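Local atomic coordinates of 3-dehydroquinate dehydratase (Aquifex aeolicus, PDB entry 2EGZ), a protein that catalyses the cis-dehydration of 3-dehydroquinate to 3-dehydroshikimate, the third step of the chorismate pathway, through a Schiff base with its substrate. Residues L54-E65 with S81-S92; I178-F186 with M209-Y217. All coordinates share one frame; numbering follows the deposited sequence.

Contact 1. Residues L54-E65 with S81-S92; sequences LKTILTIRSPEE and SPLSDYTDIELS
I57 and L58 of strand 55-59 pair in parallel with Y86 and T87 of strand 86-90, and the two strand axes run 24° apart, 4.3 Å at their closest. L58 N gives to Y86 O, and D88 N to L58 O. Y86 O is gripped twice: S84 OG reaches it from the face opposite L58 N. T56 OG1 donates in turn to S84 OG at 2.7 Å. The carboxylate of D85 accepts from the backbone; its OD2 takes T56 N at 2.7 Å on the anti side, while its OD1 meets K55 NZ in a weak salt bridge. H50 also bonds D85 OD2.

This is one beta-alpha-beta unit of the TIM barrel, with helix 73-80 linking the neighbouring strands. At their C-terminal ends lies the active site. There E90 bends at chi2 (74°) and turns its carboxylate back to the 54-65 segment. S62 N reaches E90 OE2 at 3.2 Å, from above the carboxylate plane. One water joins E90 OE2, I60 N and D88 O; another joins E90 OE1 to I60 O. S93 OG also bonds E90 OE1. R61, a substrate-binding residue, passes CD 3.4 Å from E90 OE2, and its NH1 bonds E65 O in the guanidinium plane. E65 OE2 accepts from S92 OG at 2.5 Å, while E65 OE1 accepts from the backbone N of the catalytic H116.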
loop_
_atom_site.group_PDB
_atom_site.type_symbol
_atom_site.label_atom_id
_atom_site.label_comp_id
_atom_site.label_asym_id
_atom_site.label_seq_id
_atom_site.Cartn_x
_atom_site.Cartn_y
_atom_site.Cartn_z
ATOM N N LEU B 54 -1.936 -4.705 32.725
ATOM C CA LEU B 54 -1.732 -5.270 31.391
ATOM C C LEU B 54 -0.886 -4.365 30.515
ATOM O O LEU B 54 -0.788 -3.165 30.768
ATOM C CB LEU B 54 -3.075 -5.516 30.701
ATOM C CG LEU B 54 -3.741 -6.864 30.997
ATOM C CD1 LEU B 54 -4.014 -6.993 32.491
ATOM C CD2 LEU B 54 -5.026 -6.985 30.187
ATOM N N LYS B 55 -0.262 -4.944 29.493
ATOM C CA LYS B 55 0.547 -4.165 28.568
ATOM C C LYS B 55 -0.335 -3.672 27.434
ATOM O O LYS B 55 -1.435 -4.181 27.232
ATOM C CB LYS B 55 1.691 -5.003 28.006
ATOM C CG LYS B 55 2.812 -5.223 29.004
ATOM C CD LYS B 55 3.924 -6.055 28.398
ATOM C CE LYS B 55 5.091 -6.191 29.357
ATOM N NZ LYS B 55 5.701 -4.868 29.660
ATOM N N THR B 56 0.156 -2.685 26.694
ATOM C CA THR B 56 -0.608 -2.110 25.599
ATOM C C THR B 56 0.108 -2.124 24.263
ATOM O O THR B 56 1.336 -2.141 24.194
ATOM C CB THR B 56 -0.944 -0.631 25.866
ATOM O OG1 THR B 56 0.279 0.115 25.986
ATOM C CG2 THR B 56 -1.755 -0.481 27.137
ATOM N N ILE B 57 -0.692 -2.133 23.202
ATOM C CA ILE B 57 -0.199 -2.034 21.838
ATOM C C ILE B 57 -0.979 -0.832 21.322
ATOM O O ILE B 57 -2.213 -0.823 21.349
ATOM C CB ILE B 57 -0.557 -3.252 20.952
ATOM C CG1 ILE B 57 0.249 -4.482 21.372
ATOM C CG2 ILE B 57 -0.231 -2.930 19.495
ATOM C CD1 ILE B 57 -0.163 -5.750 20.640
ATOM N N LEU B 58 -0.259 0.194 20.889
ATOM C CA LEU B 58 -0.885 1.396 20.357
ATOM C C LEU B 58 -0.996 1.225 18.847
ATOM O O LEU B 58 0.015 1.243 18.143
ATOM C CB LEU B 58 -0.030 2.626 20.680
ATOM C CG LEU B 58 -0.461 3.960 20.059
ATOM C CD1 LEU B 58 -1.824 4.370 20.603
ATOM C CD2 LEU B 58 0.580 5.028 20.373
ATOM N N THR B 59 -2.222 1.041 18.363
ATOM C CA THR B 59 -2.473 0.867 16.939
ATOM C C THR B 59 -3.439 1.924 16.429
ATOM O O THR B 59 -4.460 2.199 17.052
ATOM C CB THR B 59 -3.086 -0.514 16.626
ATOM O OG1 THR B 59 -2.152 -1.544 16.968
ATOM C CG2 THR B 59 -3.421 -0.627 15.140
ATOM N N ILE B 60 -3.101 2.515 15.293
ATOM C CA ILE B 60 -3.947 3.526 14.666
ATOM C C ILE B 60 -3.905 3.124 13.201
ATOM O O ILE B 60 -3.324 3.815 12.369
ATOM C CB ILE B 60 -3.354 4.932 14.833
ATOM C CG1 ILE B 60 -2.952 5.156 16.294
ATOM C CG2 ILE B 60 -4.390 5.977 14.422
ATOM C CD1 ILE B 60 -2.213 6.457 16.537
ATOM N N ARG B 61 -4.520 1.983 12.908
ATOM C CA ARG B 61 -4.524 1.411 11.566
ATOM C C ARG B 61 -4.870 2.350 10.421
ATOM O O ARG B 61 -5.893 3.033 10.445
ATOM C CB ARG B 61 -5.460 0.201 11.517
ATOM C CG ARG B 61 -5.240 -0.682 10.299
ATOM C CD ARG B 61 -3.940 -1.465 10.419
ATOM N NE ARG B 61 -3.982 -2.389 11.549
ATOM C CZ ARG B 61 -4.755 -3.473 11.604
ATOM N NH1 ARG B 61 -5.556 -3.788 10.591
ATOM N NH2 ARG B 61 -4.739 -4.238 12.685
ATOM N N SER B 62 -4.009 2.363 9.408
ATOM C CA SER B 62 -4.228 3.195 8.233
ATOM C C SER B 62 -5.400 2.602 7.456
ATOM O O SER B 62 -5.636 1.392 7.493
ATOM C CB SER B 62 -2.973 3.218 7.355
ATOM O OG SER B 62 -2.613 1.916 6.927
ATOM N N PRO B 63 -6.156 3.449 6.745
ATOM C CA PRO B 63 -7.304 2.967 5.973
ATOM C C PRO B 63 -6.979 1.899 4.924
ATOM O O PRO B 63 -7.792 1.013 4.670
ATOM C CB PRO B 63 -7.870 4.249 5.359
ATOM C CG PRO B 63 -6.662 5.135 5.243
ATOM C CD PRO B 63 -5.963 4.896 6.556
ATOM N N GLU B 64 -5.793 1.974 4.328
ATOM C CA GLU B 64 -5.400 1.001 3.310
ATOM C C GLU B 64 -5.208 -0.405 3.866
ATOM O O GLU B 64 -5.291 -1.383 3.126
ATOM C CB GLU B 64 -4.115 1.443 2.599
ATOM C CG GLU B 64 -3.030 1.940 3.533
ATOM C CD GLU B 64 -3.168 3.420 3.849
ATOM O OE1 GLU B 64 -4.313 3.906 3.945
ATOM O OE2 GLU B 64 -2.130 4.095 4.014
ATOM N N GLU B 65 -4.946 -0.515 5.163
ATOM C CA GLU B 65 -4.759 -1.829 5.755
ATOM C C GLU B 65 -5.803 -2.198 6.805
ATOM O O GLU B 65 -5.487 -2.763 7.852
ATOM C CB GLU B 65 -3.333 -1.961 6.308
ATOM C CG GLU B 65 -2.302 -2.041 5.181
ATOM C CD GLU B 65 -0.920 -2.483 5.632
ATOM O OE1 GLU B 65 -0.821 -3.454 6.412
ATOM O OE2 GLU B 65 0.070 -1.869 5.184
ATOM N N SER B 81 3.464 6.942 21.860
ATOM C CA SER B 81 4.369 5.811 21.668
ATOM C C SER B 81 5.353 5.653 22.829
ATOM O O SER B 81 5.720 4.535 23.196
ATOM C CB SER B 81 5.127 5.953 20.349
ATOM O OG SER B 81 4.240 5.761 19.259
ATOM N N PRO B 82 5.806 6.771 23.417
ATOM C CA PRO B 82 6.743 6.641 24.538
ATOM C C PRO B 82 6.059 6.054 25.775
ATOM O O PRO B 82 6.721 5.636 26.726
ATOM C CB PRO B 82 7.194 8.083 24.782
ATOM C CG PRO B 82 7.075 8.719 23.428
ATOM C CD PRO B 82 5.758 8.163 22.932
ATOM N N LEU B 83 4.731 6.012 25.752
ATOM C CA LEU B 83 3.971 5.524 26.895
ATOM C C LEU B 83 3.320 4.156 26.721
ATOM O O LEU B 83 2.753 3.620 27.671
ATOM C CB LEU B 83 2.897 6.551 27.261
ATOM C CG LEU B 83 3.390 7.991 27.437
ATOM C CD1 LEU B 83 2.198 8.911 27.719
ATOM C CD2 LEU B 83 4.411 8.054 28.569
ATOM N N SER B 84 3.391 3.593 25.522
ATOM C CA SER B 84 2.791 2.289 25.268
ATOM C C SER B 84 3.889 1.229 25.185
ATOM O O SER B 84 4.969 1.493 24.660
ATOM C CB SER B 84 1.997 2.326 23.960
ATOM O OG SER B 84 1.308 1.109 23.746
ATOM N N ASP B 85 3.615 0.034 25.701
ATOM C CA ASP B 85 4.607 -1.040 25.676
ATOM C C ASP B 85 5.005 -1.372 24.245
ATOM O O ASP B 85 6.173 -1.649 23.966
ATOM C CB ASP B 85 4.054 -2.274 26.381
ATOM C CG ASP B 85 3.610 -1.972 27.795
ATOM O OD1 ASP B 85 4.482 -1.860 28.690
ATOM O OD2 ASP B 85 2.391 -1.823 28.007
ATOM N N TYR B 86 4.025 -1.348 23.346
ATOM C CA TYR B 86 4.257 -1.610 21.925
ATOM C C TYR B 86 3.501 -0.571 21.110
ATOM O O TYR B 86 2.480 -0.041 21.551
ATOM C CB TYR B 86 3.680 -2.958 21.480
ATOM C CG TYR B 86 4.192 -4.194 22.171
ATOM C CD1 TYR B 86 5.249 -4.930 21.633
ATOM C CD2 TYR B 86 3.572 -4.671 23.324
ATOM C CE1 TYR B 86 5.664 -6.119 22.222
ATOM C CE2 TYR B 86 3.979 -5.852 23.920
ATOM C CZ TYR B 86 5.020 -6.574 23.365
ATOM O OH TYR B 86 5.400 -7.767 23.933
ATOM N N THR B 87 4.009 -0.306 19.914
ATOM C CA THR B 87 3.355 0.578 18.963
ATOM C C THR B 87 3.369 -0.217 17.661
ATOM O O THR B 87 4.413 -0.728 17.249
ATOM C CB THR B 87 4.107 1.905 18.750
ATOM O OG1 THR B 87 3.964 2.735 19.911
ATOM C CG2 THR B 87 3.538 2.637 17.539
ATOM N N ASP B 88 2.204 -0.358 17.041
ATOM C CA ASP B 88 2.092 -1.091 15.785
ATOM C C ASP B 88 1.923 -0.082 14.654
ATOM O O ASP B 88 0.934 0.647 14.612
ATOM C CB ASP B 88 0.878 -2.035 15.828
ATOM C CG ASP B 88 0.715 -2.855 14.550
ATOM O OD1 ASP B 88 0.972 -2.313 13.452
ATOM O OD2 ASP B 88 0.308 -4.039 14.635
ATOM N N ILE B 89 2.899 -0.034 13.754
ATOM C CA ILE B 89 2.843 0.869 12.610
ATOM C C ILE B 89 2.936 -0.004 11.358
ATOM O O ILE B 89 3.621 -1.021 11.362
ATOM C CB ILE B 89 4.011 1.890 12.642
ATOM C CG1 ILE B 89 3.895 2.874 11.468
ATOM C CG2 ILE B 89 5.341 1.161 12.598
ATOM C CD1 ILE B 89 2.653 3.743 11.513
ATOM N N GLU B 90 2.232 0.375 10.297
ATOM C CA GLU B 90 2.266 -0.413 9.066
ATOM C C GLU B 90 3.576 -0.202 8.320
ATOM O O GLU B 90 4.104 0.915 8.272
ATOM C CB GLU B 90 1.112 -0.031 8.133
ATOM C CG GLU B 90 -0.289 -0.085 8.732
ATOM C CD GLU B 90 -0.567 1.056 9.692
ATOM O OE1 GLU B 90 0.071 2.125 9.558
ATOM O OE2 GLU B 90 -1.438 0.887 10.571
ATOM N N LEU B 91 4.101 -1.275 7.737
ATOM C CA LEU B 91 5.339 -1.189 6.972
ATOM C C LEU B 91 5.105 -0.220 5.817
ATOM O O LEU B 91 6.022 0.472 5.379
ATOM C CB LEU B 91 5.722 -2.568 6.417
ATOM C CG LEU B 91 6.930 -2.669 5.476
ATOM C CD1 LEU B 91 8.195 -2.201 6.181
ATOM C CD2 LEU B 91 7.088 -4.108 5.013
ATOM N N SER B 92 3.865 -0.173 5.337
ATOM C CA SER B 92 3.505 0.694 4.221
ATOM C C SER B 92 3.525 2.187 4.557
ATOM O O SER B 92 3.526 3.023 3.653
ATOM C CB SER B 92 2.130 0.295 3.667
ATOM O OG SER B 92 1.128 0.368 4.661
HETATM O O HOH W 1 -0.948 1.779 13.286
HETATM O O HOH W 2 -1.107 4.329 10.762
HETATM O O HOH W 3 2.424 -2.710 5.501
#

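Contact 2. Residues I178-F186 with M209-Y217; sequences ISRLAGYVF and MVELRKKFY
L181 is the knob of this contact: its side chain fills a hollow formed by M209, L212, F216 and Y217 on helix 206-217, the last helix of this TIM-barrel chain. The 178-186 segment carries the short helix 179-182 and a 3-10 turn. The two methyls of L181 divide the hollow. CD1 lies 4.0 Å from L212 CB and also near Y217 CE2; CD2 meets F216 CD2 at 3.8 Å. M209 closes another side of the hollow. Bends at chi2 and chi3 bring its CE to 3.3 Å from R180 O, a van der Waals approach; the hydrogen bond to that oxygen comes from T191 OG1.

Y217 is the second bump. Its ring lies between Y184 and its own neighbour F216. Y184 turns an edge to one face, its CD2 over the ring centre, in an edge-to-face pair with centroids 4.7 Å apart and planes at 56°. F216 CB covers the opposite face. V185 CG2 approaches obliquely, 3.9 Å from Y217 CE1. A leucine in place of Y217 would probably leave L181 O without its hydroxyl donor and open a gap beside Y184 and V185.

The extended chain of R180 leads out of the contact. At the far end of the Y217 ring, OH donates to L181 O at 2.7 Å, tilted 33° from the carbonyl plane.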
loop_
_atom_site.group_PDB
_atom_site.type_symbol
_atom_site.label_atom_id
_atom_site.label_comp_id
_atom_site.label_asym_id
_atom_site.label_seq_id
_atom_site.Cartn_x
_atom_site.Cartn_y
_atom_site.Cartn_z
ATOM N N ILE B 178 -5.662 -22.526 13.124
ATOM C CA ILE B 178 -4.588 -23.254 13.788
ATOM C C ILE B 178 -3.308 -22.423 13.940
ATOM O O ILE B 178 -2.530 -22.646 14.872
ATOM C CB ILE B 178 -4.260 -24.569 13.026
ATOM C CG1 ILE B 178 -3.222 -25.386 13.797
ATOM C CG2 ILE B 178 -3.740 -24.248 11.639
ATOM C CD1 ILE B 178 -3.645 -25.740 15.208
ATOM N N SER B 179 -3.095 -21.460 13.042
ATOM C CA SER B 179 -1.895 -20.625 13.107
ATOM C C SER B 179 -1.882 -19.759 14.365
ATOM O O SER B 179 -0.825 -19.331 14.825
ATOM C CB SER B 179 -1.798 -19.714 11.879
ATOM O OG SER B 179 -2.726 -18.641 11.963
ATOM N N ARG B 180 -3.057 -19.497 14.919
ATOM C CA ARG B 180 -3.141 -18.667 16.115
ATOM C C ARG B 180 -2.577 -19.390 17.333
ATOM O O ARG B 180 -2.135 -18.758 18.296
ATOM C CB ARG B 180 -4.595 -18.245 16.350
ATOM C CG ARG B 180 -5.140 -17.392 15.206
ATOM C CD ARG B 180 -6.553 -16.904 15.483
ATOM N NE ARG B 180 -7.072 -16.122 14.364
ATOM C CZ ARG B 180 -6.824 -14.831 14.161
ATOM N NH1 ARG B 180 -6.061 -14.149 15.008
ATOM N NH2 ARG B 180 -7.331 -14.223 13.103
ATOM N N LEU B 181 -2.579 -20.718 17.281
ATOM C CA LEU B 181 -2.046 -21.520 18.374
ATOM C C LEU B 181 -0.649 -22.043 18.044
ATOM O O LEU B 181 0.264 -21.970 18.872
ATOM C CB LEU B 181 -2.974 -22.704 18.660
ATOM C CG LEU B 181 -2.451 -23.732 19.669
ATOM C CD1 LEU B 181 -2.218 -23.053 21.014
ATOM C CD2 LEU B 181 -3.449 -24.865 19.817
ATOM N N ALA B 182 -0.485 -22.553 16.826
ATOM C CA ALA B 182 0.783 -23.136 16.390
ATOM C C ALA B 182 1.882 -22.141 16.021
ATOM O O ALA B 182 3.055 -22.510 15.925
ATOM C CB ALA B 182 0.530 -24.080 15.215
ATOM N N GLY B 183 1.504 -20.886 15.803
ATOM C CA GLY B 183 2.480 -19.878 15.436
ATOM C C GLY B 183 3.658 -19.787 16.387
ATOM O O GLY B 183 4.782 -19.517 15.962
ATOM N N TYR B 184 3.403 -20.012 17.673
ATOM C CA TYR B 184 4.443 -19.951 18.703
ATOM C C TYR B 184 5.676 -20.793 18.372
ATOM O O TYR B 184 6.817 -20.359 18.563
ATOM C CB TYR B 184 3.868 -20.416 20.042
ATOM C CG TYR B 184 4.828 -20.291 21.203
ATOM C CD1 TYR B 184 5.374 -19.057 21.547
ATOM C CD2 TYR B 184 5.179 -21.406 21.967
ATOM C CE1 TYR B 184 6.248 -18.933 22.626
ATOM C CE2 TYR B 184 6.053 -21.293 23.048
ATOM C CZ TYR B 184 6.583 -20.052 23.369
ATOM O OH TYR B 184 7.454 -19.930 24.431
ATOM N N VAL B 185 5.432 -22.004 17.880
ATOM C CA VAL B 185 6.504 -22.931 17.530
ATOM C C VAL B 185 7.357 -22.400 16.379
ATOM O O VAL B 185 8.509 -22.805 16.198
ATOM C CB VAL B 185 5.894 -24.315 17.190
ATOM C CG1 VAL B 185 6.814 -25.119 16.302
ATOM C CG2 VAL B 185 5.622 -25.059 18.484
ATOM N N PHE B 186 6.785 -21.471 15.618
ATOM C CA PHE B 186 7.476 -20.863 14.492
ATOM C C PHE B 186 8.009 -19.466 14.827
ATOM O O PHE B 186 8.311 -18.674 13.935
ATOM C CB PHE B 186 6.530 -20.806 13.294
ATOM C CG PHE B 186 6.144 -22.158 12.776
ATOM C CD1 PHE B 186 6.929 -22.805 11.829
ATOM C CD2 PHE B 186 5.017 -22.804 13.262
ATOM C CE1 PHE B 186 6.596 -24.074 11.373
ATOM C CE2 PHE B 186 4.675 -24.076 12.815
ATOM C CZ PHE B 186 5.470 -24.712 11.863
ATOM N N MET B 209 -8.045 -19.505 24.314
ATOM C CA MET B 209 -6.613 -19.453 24.012
ATOM C C MET B 209 -5.772 -19.602 25.279
ATOM O O MET B 209 -4.682 -20.170 25.248
ATOM C CB MET B 209 -6.258 -18.144 23.310
ATOM C CG MET B 209 -4.802 -18.057 22.876
ATOM S SD MET B 209 -4.304 -19.366 21.708
ATOM C CE MET B 209 -4.831 -18.618 20.188
ATOM N N VAL B 210 -6.276 -19.085 26.394
ATOM C CA VAL B 210 -5.545 -19.192 27.650
ATOM C C VAL B 210 -5.376 -20.662 28.027
ATOM O O VAL B 210 -4.289 -21.102 28.410
ATOM C CB VAL B 210 -6.288 -18.451 28.780
ATOM C CG1 VAL B 210 -5.690 -18.809 30.130
ATOM C CG2 VAL B 210 -6.191 -16.946 28.546
ATOM N N GLU B 211 -6.454 -21.424 27.908
ATOM C CA GLU B 211 -6.403 -22.835 28.244
ATOM C C GLU B 211 -5.565 -23.620 27.235
ATOM O O GLU B 211 -4.891 -24.582 27.603
ATOM C CB GLU B 211 -7.814 -23.415 28.316
ATOM C CG GLU B 211 -7.872 -24.765 29.011
ATOM C CD GLU B 211 -7.242 -24.728 30.397
ATOM O OE1 GLU B 211 -7.680 -23.904 31.232
ATOM O OE2 GLU B 211 -6.309 -25.521 30.650
ATOM N N LEU B 212 -5.606 -23.212 25.967
ATOM C CA LEU B 212 -4.831 -23.897 24.928
ATOM C C LEU B 212 -3.341 -23.659 25.123
ATOM O O LEU B 212 -2.528 -24.565 24.932
ATOM C CB LEU B 212 -5.250 -23.412 23.534
ATOM C CG LEU B 212 -6.680 -23.745 23.094
ATOM C CD1 LEU B 212 -7.003 -23.033 21.792
ATOM C CD2 LEU B 212 -6.826 -25.251 22.929
ATOM N N ARG B 213 -2.982 -22.436 25.504
ATOM C CA ARG B 213 -1.581 -22.102 25.729
ATOM C C ARG B 213 -1.027 -22.935 26.884
ATOM O O ARG B 213 0.119 -23.381 26.851
ATOM C CB ARG B 213 -1.420 -20.607 26.043
ATOM C CG ARG B 213 0.039 -20.187 26.245
ATOM C CD ARG B 213 0.168 -18.700 26.580
ATOM N NE ARG B 213 -0.631 -18.348 27.753
ATOM C CZ ARG B 213 -0.767 -17.114 28.224
ATOM N NH1 ARG B 213 -0.151 -16.098 27.626
ATOM N NH2 ARG B 213 -1.537 -16.894 29.282
ATOM N N LYS B 214 -1.851 -23.147 27.902
ATOM C CA LYS B 214 -1.436 -23.928 29.061
ATOM C C LYS B 214 -1.292 -25.399 28.689
ATOM O O LYS B 214 -0.304 -26.042 29.031
ATOM C CB LYS B 214 -2.458 -23.763 30.192
ATOM C CG LYS B 214 -2.163 -24.588 31.432
ATOM C CD LYS B 214 -3.188 -24.335 32.536
ATOM C CE LYS B 214 -3.109 -22.899 33.059
ATOM N NZ LYS B 214 -3.953 -22.667 34.276
ATOM N N LYS B 215 -2.276 -25.918 27.960
ATOM C CA LYS B 215 -2.274 -27.318 27.544
ATOM C C LYS B 215 -1.126 -27.701 26.617
ATOM O O LYS B 215 -0.536 -28.772 26.762
ATOM C CB LYS B 215 -3.604 -27.662 26.858
ATOM C CG LYS B 215 -3.718 -29.119 26.426
ATOM C CD LYS B 215 -4.967 -29.380 25.583
ATOM C CE LYS B 215 -6.257 -29.226 26.387
ATOM N NZ LYS B 215 -7.462 -29.569 25.562
ATOM N N PHE B 216 -0.800 -26.825 25.671
ATOM C CA PHE B 216 0.251 -27.120 24.701
ATOM C C PHE B 216 1.665 -26.641 25.004
ATOM O O PHE B 216 2.639 -27.274 24.585
ATOM C CB PHE B 216 -0.175 -26.590 23.331
ATOM C CG PHE B 216 -1.239 -27.417 22.676
ATOM C CD1 PHE B 216 -0.905 -28.573 21.982
ATOM C CD2 PHE B 216 -2.582 -27.073 22.799
ATOM C CE1 PHE B 216 -1.893 -29.382 21.419
ATOM C CE2 PHE B 216 -3.578 -27.876 22.242
ATOM C CZ PHE B 216 -3.233 -29.033 21.551
ATOM N N TYR B 217 1.792 -25.535 25.730
ATOM C CA TYR B 217 3.113 -24.994 26.018
ATOM C C TYR B 217 3.382 -24.758 27.498
ATOM O O TYR B 217 4.456 -24.280 27.853
ATOM C CB TYR B 217 3.305 -23.666 25.273
ATOM C CG TYR B 217 2.959 -23.716 23.799
ATOM C CD1 TYR B 217 3.570 -24.639 22.951
ATOM C CD2 TYR B 217 2.038 -22.821 23.249
ATOM C CE1 TYR B 217 3.274 -24.671 21.584
ATOM C CE2 TYR B 217 1.735 -22.844 21.887
ATOM C CZ TYR B 217 2.358 -23.770 21.062
ATOM O OH TYR B 217 2.071 -23.789 19.713
#

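In the fold
Contact 1 belongs to the barrel core, and most of its touching residues are buried. Contact 2 lies nearer the surface, between two helical segments. They share no segment, and their centres are 23 Å apart. Contact 1 relies on backbone pairing, carboxylates and bound waters. Contact 2 relies on leucine, methionine and aromatic rings, with one hydrogen bond between its segments. Both supply an arginine that binds the substrate: R61 from 54-65 and R180 from 178-186. Each arginine bonds a tartrate, probably from the crystallisation liquor. Contact 1 also reaches the Schiff-base lysine K142 through D88, whose OD2 makes a weak, long ion pair with it while OD1 is hydrogen-bonded to S114 OG.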